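Local coordinates for protein HhaI Restriction Endonuclease (Haemophilus parahaemolyticus, PDB 6UKG) that probably cleaves double-stranded DNA at the palindromic sequence GCGC, acting as a type II restriction endonuclease, at residues 32-37 with 44-49; 127-132 with 139-144; 169-174 with 204-209. One frame throughout, in Å; residues are numbered along the deposited sequence.

Interaction 1 of 3, residues 32-37 with 44-49. With nucleotides of chain B.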
loop_
_atom_site.group_PDB
_atom_site.type_symbol
_atom_site.label_atom_id
_atom_site.label_comp_id
_atom_site.label_asym_id
_atom_site.label_seq_id
_atom_site.Cartn_x
_atom_site.Cartn_y
_atom_site.Cartn_z
ATOM N N THR A 32 1.293 -4.329 9.476
ATOM C CA THR A 32 0.575 -5.592 9.586
ATOM C C THR A 32 -0.335 -5.739 8.373
ATOM O O THR A 32 -0.447 -4.837 7.544
ATOM C CB THR A 32 -0.153 -5.673 10.932
ATOM O OG1 THR A 32 -0.844 -6.911 11.041
ATOM C CG2 THR A 32 -1.135 -4.564 11.080
ATOM N N SER A 33 -0.944 -6.906 8.251
ATOM C CA SER A 33 -1.756 -7.236 7.089
ATOM C C SER A 33 -3.239 -7.082 7.421
ATOM O O SER A 33 -3.614 -6.870 8.563
ATOM C CB SER A 33 -1.407 -8.644 6.613
ATOM O OG SER A 33 -0.029 -8.663 6.263
ATOM N N ASP A 34 -4.089 -7.217 6.392
ATOM C CA ASP A 34 -5.433 -6.651 6.449
ATOM C C ASP A 34 -6.344 -7.367 7.438
ATOM O O ASP A 34 -7.122 -6.711 8.133
ATOM C CB ASP A 34 -6.111 -6.721 5.076
ATOM C CG ASP A 34 -5.391 -5.938 3.996
ATOM O OD1 ASP A 34 -5.500 -6.278 2.853
ATOM O OD2 ASP A 34 -4.649 -4.908 4.374
ATOM N N ILE A 35 -6.320 -8.703 7.459
ATOM C CA ILE A 35 -7.290 -9.505 8.195
ATOM C C ILE A 35 -6.529 -10.585 8.952
ATOM O O ILE A 35 -5.660 -11.238 8.385
ATOM C CB ILE A 35 -8.309 -10.147 7.232
ATOM C CG1 ILE A 35 -9.052 -9.081 6.433
ATOM C CG2 ILE A 35 -9.297 -11.014 7.992
ATOM C CD1 ILE A 35 -9.880 -9.641 5.267
ATOM N N LEU A 36 -6.862 -10.792 10.214
ATOM C CA LEU A 36 -6.255 -11.825 11.033
ATOM C C LEU A 36 -7.285 -12.895 11.361
ATOM O O LEU A 36 -8.399 -12.583 11.806
ATOM C CB LEU A 36 -5.702 -11.217 12.318
ATOM C CG LEU A 36 -5.067 -12.195 13.309
ATOM C CD1 LEU A 36 -3.946 -12.988 12.687
ATOM C CD2 LEU A 36 -4.543 -11.423 14.510
ATOM N N PHE A 37 -6.910 -14.151 11.142
ATOM C CA PHE A 37 -7.686 -15.309 11.559
ATOM C C PHE A 37 -7.231 -15.760 12.941
ATOM O O PHE A 37 -6.034 -15.943 13.173
ATOM C CB PHE A 37 -7.491 -16.444 10.538
ATOM C CG PHE A 37 -8.001 -17.779 11.010
ATOM C CD1 PHE A 37 -9.344 -18.000 11.214
ATOM C CD2 PHE A 37 -7.125 -18.814 11.255
ATOM C CE1 PHE A 37 -9.787 -19.229 11.682
ATOM C CE2 PHE A 37 -7.566 -20.025 11.719
ATOM C CZ PHE A 37 -8.890 -20.237 11.926
ATOM N N TYR A 44 -2.652 -14.404 8.560
ATOM C CA TYR A 44 -3.239 -13.219 7.977
ATOM C C TYR A 44 -3.751 -13.499 6.561
ATOM O O TYR A 44 -3.284 -14.401 5.858
ATOM C CB TYR A 44 -2.224 -12.071 7.936
ATOM C CG TYR A 44 -1.872 -11.505 9.295
ATOM C CD1 TYR A 44 -2.608 -10.461 9.849
ATOM C CD2 TYR A 44 -0.809 -12.003 10.027
ATOM C CE1 TYR A 44 -2.275 -9.929 11.081
ATOM C CE2 TYR A 44 -0.489 -11.486 11.278
ATOM C CZ TYR A 44 -1.211 -10.449 11.776
ATOM O OH TYR A 44 -0.877 -9.931 13.006
ATOM N N ILE A 45 -4.729 -12.686 6.167
ATOM C CA ILE A 45 -5.347 -12.713 4.852
ATOM C C ILE A 45 -5.254 -11.299 4.301
ATOM O O ILE A 45 -5.568 -10.335 5.005
ATOM C CB ILE A 45 -6.820 -13.147 4.961
ATOM C CG1 ILE A 45 -6.939 -14.532 5.594
ATOM C CG2 ILE A 45 -7.502 -13.097 3.601
ATOM C CD1 ILE A 45 -8.326 -14.862 6.098
ATOM N N GLU A 46 -4.783 -11.168 3.080
ATOM C CA GLU A 46 -4.789 -9.891 2.388
ATOM C C GLU A 46 -6.046 -9.778 1.545
ATOM O O GLU A 46 -6.369 -10.687 0.798
ATOM C CB GLU A 46 -3.561 -9.754 1.498
ATOM C CG GLU A 46 -2.322 -9.230 2.204
ATOM C CD GLU A 46 -2.489 -7.784 2.634
ATOM O OE1 GLU A 46 -2.642 -7.523 3.791
ATOM O OE2 GLU A 46 -2.477 -6.851 1.698
ATOM N N ALA A 47 -6.737 -8.658 1.653
ATOM C CA ALA A 47 -7.880 -8.355 0.822
ATOM C C ALA A 47 -7.383 -7.414 -0.258
ATOM O O ALA A 47 -6.674 -6.438 0.034
ATOM C CB ALA A 47 -8.991 -7.716 1.647
ATOM N N LYS A 48 -7.656 -7.740 -1.501
ATOM C CA LYS A 48 -7.203 -6.932 -2.622
ATOM C C LYS A 48 -8.370 -6.644 -3.541
ATOM O O LYS A 48 -9.076 -7.569 -3.945
ATOM C CB LYS A 48 -6.108 -7.630 -3.448
ATOM C CG LYS A 48 -4.774 -7.716 -2.738
ATOM C CD LYS A 48 -4.064 -6.363 -2.714
ATOM C CE LYS A 48 -3.043 -6.244 -1.591
ATOM N NZ LYS A 48 -2.561 -4.858 -1.496
ATOM N N MET A 49 -8.541 -5.380 -3.907
ATOM C CA MET A 49 -9.454 -5.053 -4.981
ATOM C C MET A 49 -8.934 -5.588 -6.320
ATOM O O MET A 49 -7.753 -5.920 -6.458
ATOM C CB MET A 49 -9.644 -3.544 -5.048
ATOM C CG MET A 49 -10.288 -2.992 -3.794
ATOM S SD MET A 49 -10.792 -1.261 -3.893
ATOM C CE MET A 49 -12.229 -1.366 -4.964
ATOM P P DC B 9 -2.249 -3.323 1.788
ATOM O OP1 DC B 9 -3.152 -4.365 2.331
ATOM O OP2 DC B 9 -1.175 -3.732 0.870
ATOM O "O5'" DC B 9 -3.084 -2.202 1.010
ATOM C "C5'" DC B 9 -4.331 -1.781 1.540
ATOM C "C4'" DC B 9 -4.821 -0.537 0.860
ATOM O "O4'" DC B 9 -3.915 0.569 1.091
ATOM C "C3'" DC B 9 -4.911 -0.594 -0.654
ATOM O "O3'" DC B 9 -6.056 -1.339 -1.084
ATOM C "C2'" DC B 9 -4.975 0.896 -0.998
ATOM C "C1'" DC B 9 -3.990 1.487 0.025
ATOM N N1 DC B 9 -2.640 1.691 -0.571
ATOM C C2 DC B 9 -2.385 2.876 -1.233
ATOM O O2 DC B 9 -3.263 3.749 -1.240
ATOM N N3 DC B 9 -1.205 3.049 -1.841
ATOM C C4 DC B 9 -0.287 2.087 -1.818
ATOM N N4 DC B 9 0.860 2.311 -2.448
ATOM C C5 DC B 9 -0.524 0.850 -1.160
ATOM C C6 DC B 9 -1.714 0.684 -0.577
ATOM P P DT B 10 -5.913 -2.351 -2.335
ATOM O OP1 DT B 10 -7.210 -3.045 -2.438
ATOM O OP2 DT B 10 -4.655 -3.109 -2.212
ATOM O "O5'" DT B 10 -5.692 -1.400 -3.605
ATOM C "C5'" DT B 10 -6.792 -0.838 -4.281
ATOM C "C4'" DT B 10 -6.783 0.658 -4.119
ATOM O "O4'" DT B 10 -5.550 1.203 -4.654
ATOM C "C3'" DT B 10 -7.909 1.386 -4.832
ATOM O "O3'" DT B 10 -8.476 2.272 -3.889
ATOM C "C2'" DT B 10 -7.239 2.076 -6.026
ATOM C "C1'" DT B 10 -5.818 2.272 -5.553
ATOM N N1 DT B 10 -4.754 2.218 -6.608
ATOM C C2 DT B 10 -3.876 3.275 -6.740
ATOM O O2 DT B 10 -3.961 4.304 -6.097
ATOM N N3 DT B 10 -2.902 3.104 -7.681
ATOM C C4 DT B 10 -2.693 2.006 -8.480
ATOM O O4 DT B 10 -1.764 1.952 -9.290
ATOM C C5 DT B 10 -3.618 0.913 -8.280
ATOM C C7 DT B 10 -3.485 -0.323 -9.106
ATOM C C6 DT B 10 -4.587 1.063 -7.352
HETATM O O HOH W 1 -1.899 -7.375 13.292
HETATM O O HOH W 2 0.359 -6.378 4.377
#
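Asp34 and Glu46 lay their side chains across each other at about a right angle, carboxylate planes 42° apart, and both reach one phosphate oxygen of the bound DNA. OD2 of Asp34 lies 2.6 Å from OP1 of DC9 of chain B. OE2 of Glu46 approaches the same OP1 to 2.7 Å. Each acid is also steadied by a backbone N-H across the contact. Glu46 CB starts away from 32-37, but a bend at chi2 (-67°) swings the carboxylate back, where OE1 accepts from Asp34 N at 3.0 Å, nearly along the C-O axis. In return, OD1 of Asp34 accepts from Ala47 N at 2.9 Å with its anti lone pair. Lys48 carries the row onward: its NZ donates to OP2 of DT10 of chain B at 2.8 Å and also to OP2 of DC9, while Met49 N binds OP1 of DT10. Away from the DNA, Leu36 CD1 sits over the centre of the Tyr44 ring, 3.8 Å from its centroid and 10° off the normal. Thr32 meets the same ring obliquely, OG1 against CE1, and a water joins OG1 to Tyr44 OH. Ile35 and Ile45, an antiparallel hydrogen-bonded pair, set the register. Ile45 N gives Ile35 O a bond of 2.8 Å; the reverse bond, from Ile35 N, is weak. The two isoleucines lie on the sheet face opposite Leu36 and Tyr44, meeting through their CB atoms, and both touch Phe22 of strand 22-24. An Asp just before one hairpin strand, with Glu-Ala-Lys along its partner, the three charged side chains gathered at the DNA phosphates, fits the PD-(D/E)XK nuclease motif, with Ser33 where the Pro would stand, and is consistent with the cleavage site.

Interaction 2 of 3, residues 127-132 with 139-144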
loop_
_atom_site.group_PDB
_atom_site.type_symbol
_atom_site.label_atom_id
_atom_site.label_comp_id
_atom_site.label_asym_id
_atom_site.label_seq_id
_atom_site.Cartn_x
_atom_site.Cartn_y
_atom_site.Cartn_z
ATOM N N LYS A 127 -1.200 -16.165 4.485
ATOM C CA LYS A 127 -1.360 -17.458 3.822
ATOM C C LYS A 127 -2.350 -17.412 2.668
ATOM O O LYS A 127 -2.277 -18.265 1.781
ATOM C CB LYS A 127 -1.773 -18.554 4.809
ATOM C CG LYS A 127 -0.692 -19.004 5.748
ATOM C CD LYS A 127 -1.169 -20.197 6.599
ATOM C CE LYS A 127 -0.241 -20.527 7.724
ATOM N NZ LYS A 127 1.091 -20.900 7.231
ATOM N N PHE A 128 -3.301 -16.469 2.695
ATOM C CA PHE A 128 -4.359 -16.411 1.693
ATOM C C PHE A 128 -4.614 -14.967 1.305
ATOM O O PHE A 128 -4.363 -14.043 2.086
ATOM C CB PHE A 128 -5.682 -17.016 2.230
ATOM C CG PHE A 128 -5.615 -18.509 2.441
ATOM C CD1 PHE A 128 -5.077 -19.046 3.598
ATOM C CD2 PHE A 128 -6.077 -19.370 1.468
ATOM C CE1 PHE A 128 -4.959 -20.400 3.759
ATOM C CE2 PHE A 128 -5.969 -20.748 1.628
ATOM C CZ PHE A 128 -5.402 -21.255 2.776
ATOM N N PHE A 129 -5.141 -14.809 0.094
ATOM C CA PHE A 129 -5.724 -13.564 -0.373
ATOM C C PHE A 129 -7.219 -13.764 -0.568
ATOM O O PHE A 129 -7.680 -14.867 -0.883
ATOM C CB PHE A 129 -5.108 -13.114 -1.708
ATOM C CG PHE A 129 -3.786 -12.378 -1.568
ATOM C CD1 PHE A 129 -2.693 -12.946 -0.945
ATOM C CD2 PHE A 129 -3.654 -11.086 -2.007
ATOM C CE1 PHE A 129 -1.492 -12.243 -0.819
ATOM C CE2 PHE A 129 -2.471 -10.398 -1.882
ATOM C CZ PHE A 129 -1.398 -10.987 -1.295
ATOM N N ILE A 130 -7.971 -12.683 -0.406
ATOM C CA ILE A 130 -9.385 -12.632 -0.748
ATOM C C ILE A 130 -9.597 -11.451 -1.680
ATOM O O ILE A 130 -9.067 -10.355 -1.454
ATOM C CB ILE A 130 -10.311 -12.569 0.488
ATOM C CG1 ILE A 130 -11.792 -12.637 0.073
ATOM C CG2 ILE A 130 -10.016 -11.360 1.366
ATOM C CD1 ILE A 130 -12.720 -12.880 1.245
ATOM N N THR A 131 -10.361 -11.688 -2.741
ATOM C CA THR A 131 -10.738 -10.649 -3.685
ATOM C C THR A 131 -12.173 -10.922 -4.110
ATOM O O THR A 131 -12.842 -11.812 -3.575
ATOM C CB THR A 131 -9.704 -10.564 -4.823
ATOM O OG1 THR A 131 -9.990 -9.437 -5.662
ATOM C CG2 THR A 131 -9.684 -11.802 -5.658
ATOM N N SER A 132 -12.656 -10.152 -5.069
ATOM C CA SER A 132 -14.015 -10.335 -5.551
ATOM C C SER A 132 -14.112 -9.874 -6.988
ATOM O O SER A 132 -13.592 -8.819 -7.339
ATOM C CB SER A 132 -15.011 -9.511 -4.735
ATOM O OG SER A 132 -16.314 -9.633 -5.286
ATOM N N PHE A 139 -7.846 -17.608 -2.041
ATOM C CA PHE A 139 -6.852 -18.516 -2.579
ATOM C C PHE A 139 -5.555 -18.444 -1.775
ATOM O O PHE A 139 -5.216 -17.393 -1.223
ATOM C CB PHE A 139 -6.593 -18.263 -4.072
ATOM C CG PHE A 139 -6.012 -16.910 -4.380
ATOM C CD1 PHE A 139 -4.649 -16.717 -4.345
ATOM C CD2 PHE A 139 -6.825 -15.843 -4.719
ATOM C CE1 PHE A 139 -4.103 -15.478 -4.617
ATOM C CE2 PHE A 139 -6.284 -14.593 -5.014
ATOM C CZ PHE A 139 -4.929 -14.419 -4.968
ATOM N N PRO A 140 -4.820 -19.552 -1.721
ATOM C CA PRO A 140 -3.538 -19.557 -1.017
ATOM C C PRO A 140 -2.473 -18.879 -1.856
ATOM O O PRO A 140 -2.480 -18.918 -3.078
ATOM C CB PRO A 140 -3.240 -21.054 -0.861
ATOM C CG PRO A 140 -3.883 -21.669 -2.089
ATOM C CD PRO A 140 -5.139 -20.876 -2.292
ATOM N N ILE A 141 -1.511 -18.251 -1.171
ATOM C CA ILE A 141 -0.524 -17.441 -1.877
ATOM C C ILE A 141 0.256 -18.230 -2.915
ATOM O O ILE A 141 0.681 -17.665 -3.929
ATOM C CB ILE A 141 0.406 -16.703 -0.907
ATOM C CG1 ILE A 141 1.194 -17.655 -0.019
ATOM C CG2 ILE A 141 -0.363 -15.725 -0.116
ATOM C CD1 ILE A 141 2.335 -16.924 0.621
ATOM N N GLU A 142 0.462 -19.527 -2.700
ATOM C CA GLU A 142 1.231 -20.311 -3.671
ATOM C C GLU A 142 0.561 -20.404 -5.036
ATOM O O GLU A 142 1.234 -20.797 -5.997
ATOM C CB GLU A 142 1.523 -21.712 -3.142
ATOM C CG GLU A 142 0.300 -22.463 -2.725
ATOM C CD GLU A 142 -0.088 -22.278 -1.224
ATOM O OE1 GLU A 142 0.220 -21.299 -0.565
ATOM O OE2 GLU A 142 -0.796 -23.259 -0.685
ATOM N N HIS A 143 -0.710 -20.028 -5.151
ATOM C CA HIS A 143 -1.444 -20.070 -6.408
ATOM C C HIS A 143 -1.704 -18.694 -6.997
ATOM O O HIS A 143 -2.531 -18.563 -7.901
ATOM C CB HIS A 143 -2.746 -20.844 -6.250
ATOM C CG HIS A 143 -2.528 -22.311 -6.150
ATOM N ND1 HIS A 143 -3.523 -23.197 -5.815
ATOM C CD2 HIS A 143 -1.407 -23.053 -6.329
ATOM C CE1 HIS A 143 -3.034 -24.424 -5.806
ATOM N NE2 HIS A 143 -1.750 -24.362 -6.105
ATOM N N PHE A 144 -0.965 -17.680 -6.542
ATOM C CA PHE A 144 -1.221 -16.289 -6.912
ATOM C C PHE A 144 -1.379 -16.079 -8.415
ATOM O O PHE A 144 -2.262 -15.329 -8.853
ATOM C CB PHE A 144 -0.069 -15.447 -6.359
ATOM C CG PHE A 144 -0.381 -13.985 -6.265
ATOM C CD1 PHE A 144 -0.941 -13.473 -5.114
ATOM C CD2 PHE A 144 -0.120 -13.124 -7.297
ATOM C CE1 PHE A 144 -1.239 -12.140 -4.988
ATOM C CE2 PHE A 144 -0.425 -11.774 -7.180
ATOM C CZ PHE A 144 -0.998 -11.299 -6.030
HETATM O O HOH W 3 -0.719 -20.562 1.966
#
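Phe139 holds CG between its backbone N and carbonyl carbon (chi1 63°), which folds its ring back over the neighbouring strand so that its face lies against CB of Phe129. That CB is 3.9 Å from the Phe139 centroid, its closest approach being to Phe139 CZ at 3.5 Å. The two rings are nearly parallel, with planes at 15°, but slid so far apart that they barely overlap. Phe144 completes an aromatic cluster. Its edge points at the Phe129 face in a T-shaped pair, planes 84° apart, with CE1 3.8 Å from Phe129 CE2, toward the rim of the ring. Ile141 adds a methyl at the edge of Phe129, where Ile141 CG2 comes within 3.7 Å of Phe129 CD1. On the other face of the sheet Phe128 and Pro140 form a non-hydrogen-bonded pair, Phe128 CE2 resting 3.7 Å from Pro140 CB. The backbones are locked at Phe129 and Phe139, which exchange two bonds: N to O 2.9 Å from Phe129 to Phe139, and 3.0 Å in return. Ile141 N then reaches Lys127 O from above the carbonyl plane, just where the segment 139-144 leaves the strand for a 3-10 turn. A water bridges the same carbonyl to Glu142 OE1. Strand 136-140 is the border of the mixed sheet. Strand 43-47 runs beside 126-132 on its inner side, helix 110-123 touches Ile141 and Phe144, and helix 242-255 packs against Phe128, Phe139 and Pro140.

Interaction 3 of 3, residues 169-174 with 204-209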
loop_
_atom_site.group_PDB
_atom_site.type_symbol
_atom_site.label_atom_id
_atom_site.label_comp_id
_atom_site.label_asym_id
_atom_site.label_seq_id
_atom_site.Cartn_x
_atom_site.Cartn_y
_atom_site.Cartn_z
ATOM N N LEU A 169 2.695 25.634 13.936
ATOM C CA LEU A 169 1.486 26.451 13.983
ATOM C C LEU A 169 1.714 27.863 13.468
ATOM O O LEU A 169 0.882 28.351 12.684
ATOM C CB LEU A 169 0.922 26.414 15.406
ATOM C CG LEU A 169 -0.494 26.902 15.673
ATOM C CD1 LEU A 169 -1.508 26.258 14.756
ATOM C CD2 LEU A 169 -0.824 26.599 17.136
ATOM N N PRO A 170 2.786 28.576 13.843
ATOM C CA PRO A 170 2.987 29.914 13.265
ATOM C C PRO A 170 3.106 29.897 11.750
ATOM O O PRO A 170 2.550 30.776 11.080
ATOM C CB PRO A 170 4.264 30.418 13.957
ATOM C CG PRO A 170 4.369 29.612 15.207
ATOM C CD PRO A 170 3.798 28.263 14.869
ATOM N N ASP A 171 3.808 28.910 11.184
ATOM C CA ASP A 171 3.930 28.844 9.731
ATOM C C ASP A 171 2.578 28.593 9.086
ATOM O O ASP A 171 2.280 29.146 8.024
ATOM C CB ASP A 171 4.922 27.757 9.314
ATOM C CG ASP A 171 6.358 28.243 9.329
ATOM O OD1 ASP A 171 6.589 29.429 9.647
ATOM O OD2 ASP A 171 7.262 27.437 9.023
ATOM N N PHE A 172 1.747 27.753 9.709
ATOM C CA PHE A 172 0.429 27.480 9.151
ATOM C C PHE A 172 -0.454 28.719 9.189
ATOM O O PHE A 172 -1.127 29.037 8.199
ATOM C CB PHE A 172 -0.233 26.327 9.898
ATOM C CG PHE A 172 -1.597 26.010 9.393
ATOM C CD1 PHE A 172 -1.770 25.566 8.096
ATOM C CD2 PHE A 172 -2.710 26.160 10.207
ATOM C CE1 PHE A 172 -3.020 25.284 7.613
ATOM C CE2 PHE A 172 -3.962 25.872 9.732
ATOM C CZ PHE A 172 -4.119 25.429 8.429
ATOM N N LYS A 173 -0.460 29.435 10.317
ATOM C CA LYS A 173 -1.249 30.662 10.394
ATOM C C LYS A 173 -0.773 31.690 9.379
ATOM O O LYS A 173 -1.586 32.382 8.758
ATOM C CB LYS A 173 -1.212 31.237 11.809
ATOM C CG LYS A 173 -1.954 30.376 12.804
ATOM C CD LYS A 173 -1.815 30.919 14.204
ATOM C CE LYS A 173 -2.691 30.156 15.176
ATOM N NZ LYS A 173 -2.393 30.479 16.592
ATOM N N GLN A 174 0.540 31.797 9.184
ATOM C CA GLN A 174 1.049 32.729 8.187
ATOM C C GLN A 174 0.560 32.359 6.791
ATOM O O GLN A 174 0.181 33.237 6.003
ATOM C CB GLN A 174 2.574 32.747 8.235
ATOM C CG GLN A 174 3.155 34.026 7.722
ATOM C CD GLN A 174 4.610 33.900 7.326
ATOM O OE1 GLN A 174 5.211 32.833 7.452
ATOM N NE2 GLN A 174 5.183 34.989 6.834
ATOM N N ASP A 204 6.863 28.585 4.199
ATOM C CA ASP A 204 8.132 28.277 4.859
ATOM C C ASP A 204 8.536 26.818 4.662
ATOM O O ASP A 204 8.923 26.114 5.598
ATOM C CB ASP A 204 8.092 28.656 6.339
ATOM C CG ASP A 204 9.475 28.731 6.959
ATOM O OD1 ASP A 204 10.291 29.556 6.498
ATOM O OD2 ASP A 204 9.743 27.965 7.908
ATOM N N ASP A 205 8.448 26.362 3.415
ATOM C CA ASP A 205 8.870 25.031 2.992
ATOM C C ASP A 205 7.944 23.928 3.483
ATOM O O ASP A 205 8.294 22.743 3.385
ATOM C CB ASP A 205 10.313 24.726 3.411
ATOM C CG ASP A 205 10.912 23.577 2.627
ATOM O OD1 ASP A 205 10.673 23.500 1.467
ATOM O OD2 ASP A 205 11.694 22.710 3.265
ATOM N N LYS A 206 6.779 24.272 4.011
ATOM C CA LYS A 206 5.788 23.295 4.433
ATOM C C LYS A 206 4.575 23.384 3.521
ATOM O O LYS A 206 4.056 24.477 3.265
ATOM C CB LYS A 206 5.366 23.515 5.891
ATOM C CG LYS A 206 6.475 23.199 6.887
ATOM C CD LYS A 206 5.971 23.063 8.322
ATOM C CE LYS A 206 7.109 22.698 9.276
ATOM N NZ LYS A 206 8.032 23.833 9.560
ATOM N N ASP A 207 4.134 22.239 3.031
ATOM C CA ASP A 207 2.886 22.142 2.293
ATOM C C ASP A 207 1.851 21.559 3.241
ATOM O O ASP A 207 2.069 20.495 3.824
ATOM C CB ASP A 207 3.063 21.265 1.058
ATOM C CG ASP A 207 4.061 21.852 0.081
ATOM O OD1 ASP A 207 4.042 23.025 -0.160
ATOM O OD2 ASP A 207 4.930 21.025 -0.472
ATOM N N PHE A 208 0.752 22.280 3.419
ATOM C CA PHE A 208 -0.318 21.874 4.306
ATOM C C PHE A 208 -1.520 21.386 3.511
ATOM O O PHE A 208 -1.768 21.831 2.388
ATOM C CB PHE A 208 -0.756 23.043 5.194
ATOM C CG PHE A 208 0.355 23.635 6.015
ATOM C CD1 PHE A 208 0.724 23.047 7.215
ATOM C CD2 PHE A 208 1.026 24.790 5.600
ATOM C CE1 PHE A 208 1.735 23.608 7.995
ATOM C CE2 PHE A 208 2.034 25.343 6.377
ATOM C CZ PHE A 208 2.387 24.755 7.572
ATOM N N LEU A 209 -2.286 20.497 4.126
ATOM C CA LEU A 209 -3.523 19.983 3.574
ATOM C C LEU A 209 -4.573 20.030 4.671
ATOM O O LEU A 209 -4.353 19.515 5.774
ATOM C CB LEU A 209 -3.333 18.545 3.075
ATOM C CG LEU A 209 -4.576 17.805 2.582
ATOM C CD1 LEU A 209 -5.191 18.462 1.366
ATOM C CD2 LEU A 209 -4.238 16.336 2.285
#
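OD2 of Asp171 is approached by two groups of 204-209. OD2 of Asp204 lies 2.8 Å from it, a spacing at which one of the two carboxylates probably holds a proton. Lys206 NZ stands 3.7 Å from Asp171 OD2, a long salt bridge that probably eases the meeting of the two acids. The carboxylate planes are turned 66° apart, and CB of Asp204 also comes to 3.1 Å from Asp171 OD2. Here the first turns of helix 169-179 pack over an antiparallel sheet, the axis of 169-174 crossing that of strand 206-209 at -72° and 9.8 Å. Asp204 and Asp205, both with positive phi, make the tight connection from strand 200-203 into 206-213. Two residues on from Lys206, the contact becomes aromatic. Phe172 CG lies anti to its backbone N (chi1 179°), which sends the ring from the helix toward the sheet so that its edge meets the face of Phe208. Phe172 CD1 lies 3.5 Å from Phe208 CG, over the face and toward its rim, and the centroids are 5.0 Å apart. Phe172 CB also sits over the same face, 4.1 Å from the Phe208 centroid. Leu164 and Ile201 touch both rings, Met185 and Val219 touch Phe172, and Ile221 touches Phe208. The strand also meets DNA, Lys206 packing on a phosphate and Leu209 on a sugar.

How the interactions relate
From the N terminus, interaction 1 closes first, folding the short connection between strands 35-37 and 43-47 into a hairpin. Interaction 2 follows after helix 110-123 and closes the hairpin 126-132 with 136-140. The two share a mixed sheet: strands 43-47 and 126-132 are neighbours, joined by Glu46 O with Ile130 N and by Lys48 O with Thr131 OG1, and the centres of interactions 1 and 2 are about 10 Å apart. Interaction 3 closes the longest loop, 29 residues, tying helix 169-179 to the separate four-stranded sheet. It lies about 37 and 44 Å, centre to centre, from interactions 1 and 2, across the chain's centre. The three run in series; none nests or crosses.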